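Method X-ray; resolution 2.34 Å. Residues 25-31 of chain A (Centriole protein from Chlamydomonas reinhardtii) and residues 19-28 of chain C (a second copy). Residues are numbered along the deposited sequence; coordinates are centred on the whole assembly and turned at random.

Chain A, residues 25-31: SEGSNRS
Chain C 19-28: SHKLGSSEGS

Both stretches are helical throughout, each a segment of a helix that begins earlier in its chain and continues later. Phi stays between -66° and -56° and psi between -54° and -33°, and i-to-i+4 hydrogen bonds of 2.9 to 3.0 Å set the pitch, for example from Arg30(A) N to Glu26(A) O at 2.9 Å and from Gly27(C) N to Gly23(C) O at 3.0 Å. The N-to-C directions agree to within 34°, with a signed crossing angle of -34°, and the axes approach to 7.2 Å. The register is fixed by the same residue in both copies: Gly27(A) CA lies 4.5 Å from Gly27(C) CA.

Glycine is what permits this spacing. On either helix a CB at position 27 would point toward the partner. An ideal CB on Gly27(A) would sit 3.0 Å from Ser24(C) O and 3.3 Å from Gly27(C) CA; one on Gly27(C) would lie 3.2 Å from Gly27(A) CA. These distances are too tight for carbon, so the bare backbones meet instead, with Gly27(A) C 4.5 Å from Gly27(C) C and Ser28(A) N 4.5 Å from Gly27(C) CA. The first rule of the contact is therefore to leave out the side chain where the helices come nearest.

The second rule is to place longer polar side chains beside that glycine crossing. Glu26(A) and Arg30(A), one helical turn apart, both point toward chain C, and they meet His20(C) and Ser24(C), which have the same four-residue spacing. Glu26(A) takes chi1 m (-35°), chi2 t and chi3 -72°. His20(C) leaves its backbone sideways, but chi1 t and chi2 -117° bring the ring end closer. His20(C) NE2 donates to Glu26(A) OE1 at a very short 2.3 Å, with an N-H...O angle of 143°; the carboxylate oxygen lies at the ring edge, near the ring plane, where the imidazole nitrogen can direct its hydrogen.

Arg30(A) extends from chi1 m (-35°) through chi2 and chi3 t to chi4 113°. Ser24(C), with chi1 t, offers its hydroxyl oxygen to the edge of the guanidinium, near its plane: Arg30(A) NH1 donates to Ser24(C) OG at 2.7 Å and 158°, while Arg30(A) NH2 reaches the same Ser24(C) OG at 3.4 Å and 128°, a weak bond. A small hydroxyl thus receives a long, exposed arm. Together the two stretches bury 258 Å², a compact contact built from close backbones and directed polar bonds.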

# COMPACT_ATOMS: atom_id res chain seq x y z
N SER A 25 -1.88 -31.01 -44.65
CA SER A 25 -0.71 -31.08 -43.78
C SER A 25 0.08 -29.77 -43.80
O SER A 25 0.42 -29.22 -42.75
CB SER A 25 0.17 -32.26 -44.18
OG SER A 25 0.92 -32.75 -43.07
N GLU A 26 0.40 -29.27 -45.00
CA GLU A 26 1.18 -28.03 -45.09
C GLU A 26 0.44 -26.87 -44.43
O GLU A 26 1.04 -26.08 -43.69
CB GLU A 26 1.51 -27.71 -46.55
CG GLU A 26 1.77 -28.94 -47.40
CD GLU A 26 2.27 -28.63 -48.80
OE1 GLU A 26 1.46 -28.14 -49.62
OE2 GLU A 26 3.46 -28.90 -49.08
N GLY A 27 -0.87 -26.75 -44.68
CA GLY A 27 -1.64 -25.68 -44.05
C GLY A 27 -1.61 -25.75 -42.53
O GLY A 27 -1.43 -24.74 -41.85
N SER A 28 -1.78 -26.96 -41.98
CA SER A 28 -1.61 -27.15 -40.55
C SER A 28 -0.21 -26.76 -40.10
O SER A 28 -0.03 -26.26 -38.98
CB SER A 28 -1.89 -28.60 -40.17
OG SER A 28 -1.78 -28.79 -38.77
N ASN A 29 0.80 -26.97 -40.95
CA ASN A 29 2.17 -26.61 -40.61
C ASN A 29 2.32 -25.11 -40.47
O ASN A 29 2.94 -24.62 -39.52
CB ASN A 29 3.14 -27.14 -41.67
CG ASN A 29 3.71 -28.47 -41.30
OD1 ASN A 29 2.98 -29.37 -40.90
ND2 ASN A 29 5.02 -28.61 -41.44
N ARG A 30 1.81 -24.34 -41.44
CA ARG A 30 1.88 -22.89 -41.32
C ARG A 30 1.11 -22.41 -40.10
O ARG A 30 1.55 -21.48 -39.40
CB ARG A 30 1.36 -22.23 -42.60
CG ARG A 30 1.70 -23.04 -43.85
CD ARG A 30 1.20 -22.40 -45.14
NE ARG A 30 1.27 -23.34 -46.26
CZ ARG A 30 0.21 -23.84 -46.88
NH1 ARG A 30 -1.02 -23.49 -46.51
NH2 ARG A 30 0.36 -24.70 -47.88
N SER A 31 -0.02 -23.05 -39.79
CA SER A 31 -0.70 -22.75 -38.53
C SER A 31 0.23 -22.95 -37.34
O SER A 31 0.39 -22.05 -36.51
CB SER A 31 -1.94 -23.63 -38.38
OG SER A 31 -2.45 -23.56 -37.05
N SER C 19 -6.73 -30.62 -55.79
CA SER C 19 -6.83 -31.35 -54.53
C SER C 19 -5.87 -30.78 -53.50
O SER C 19 -6.20 -30.64 -52.31
CB SER C 19 -6.54 -32.83 -54.75
OG SER C 19 -7.57 -33.48 -55.48
N HIS C 20 -4.66 -30.45 -53.94
CA HIS C 20 -3.66 -29.84 -53.07
C HIS C 20 -4.15 -28.48 -52.57
O HIS C 20 -4.20 -28.24 -51.35
CB HIS C 20 -2.34 -29.71 -53.83
CG HIS C 20 -1.22 -29.15 -53.02
ND1 HIS C 20 -0.61 -27.95 -53.33
CD2 HIS C 20 -0.58 -29.63 -51.93
CE1 HIS C 20 0.34 -27.71 -52.45
NE2 HIS C 20 0.39 -28.72 -51.59
N LYS C 21 -4.52 -27.59 -53.49
CA LYS C 21 -4.94 -26.25 -53.08
C LYS C 21 -6.14 -26.30 -52.15
O LYS C 21 -6.22 -25.53 -51.18
CB LYS C 21 -5.23 -25.40 -54.32
CG LYS C 21 -3.98 -24.71 -54.88
CD LYS C 21 -4.00 -24.64 -56.41
CE LYS C 21 -4.81 -23.44 -56.91
NZ LYS C 21 -4.23 -22.13 -56.49
N LEU C 22 -7.08 -27.22 -52.40
CA LEU C 22 -8.20 -27.38 -51.48
C LEU C 22 -7.72 -27.87 -50.12
O LEU C 22 -8.21 -27.42 -49.08
CB LEU C 22 -9.24 -28.34 -52.07
CG LEU C 22 -10.39 -28.74 -51.13
CD1 LEU C 22 -11.37 -27.58 -50.96
CD2 LEU C 22 -11.13 -29.99 -51.62
N GLY C 23 -6.76 -28.80 -50.11
CA GLY C 23 -6.23 -29.28 -48.84
C GLY C 23 -5.63 -28.17 -48.01
O GLY C 23 -5.94 -28.01 -46.82
N SER C 24 -4.76 -27.36 -48.63
CA SER C 24 -4.21 -26.21 -47.92
C SER C 24 -5.31 -25.25 -47.49
O SER C 24 -5.25 -24.66 -46.40
CB SER C 24 -3.19 -25.50 -48.81
OG SER C 24 -2.95 -24.19 -48.33
N SER C 25 -6.34 -25.10 -48.33
CA SER C 25 -7.44 -24.19 -48.01
C SER C 25 -8.17 -24.63 -46.74
O SER C 25 -8.35 -23.83 -45.82
CB SER C 25 -8.40 -24.11 -49.19
OG SER C 25 -9.55 -23.36 -48.88
N GLU C 26 -8.55 -25.90 -46.66
CA GLU C 26 -9.19 -26.40 -45.44
C GLU C 26 -8.27 -26.30 -44.24
O GLU C 26 -8.72 -25.97 -43.13
CB GLU C 26 -9.67 -27.83 -45.65
CG GLU C 26 -10.31 -28.06 -47.02
CD GLU C 26 -10.73 -29.50 -47.24
OE1 GLU C 26 -9.92 -30.41 -46.94
OE2 GLU C 26 -11.85 -29.72 -47.75
N GLY C 27 -6.97 -26.59 -44.42
CA GLY C 27 -6.04 -26.43 -43.32
C GLY C 27 -6.04 -25.02 -42.77
O GLY C 27 -6.25 -24.79 -41.57
N SER C 28 -5.81 -24.03 -43.65
CA SER C 28 -5.86 -22.64 -43.21
C SER C 28 -7.20 -22.30 -42.59
O SER C 28 -7.26 -21.52 -41.63
CB SER C 28 -5.57 -21.72 -44.39
OG SER C 28 -5.84 -20.38 -44.04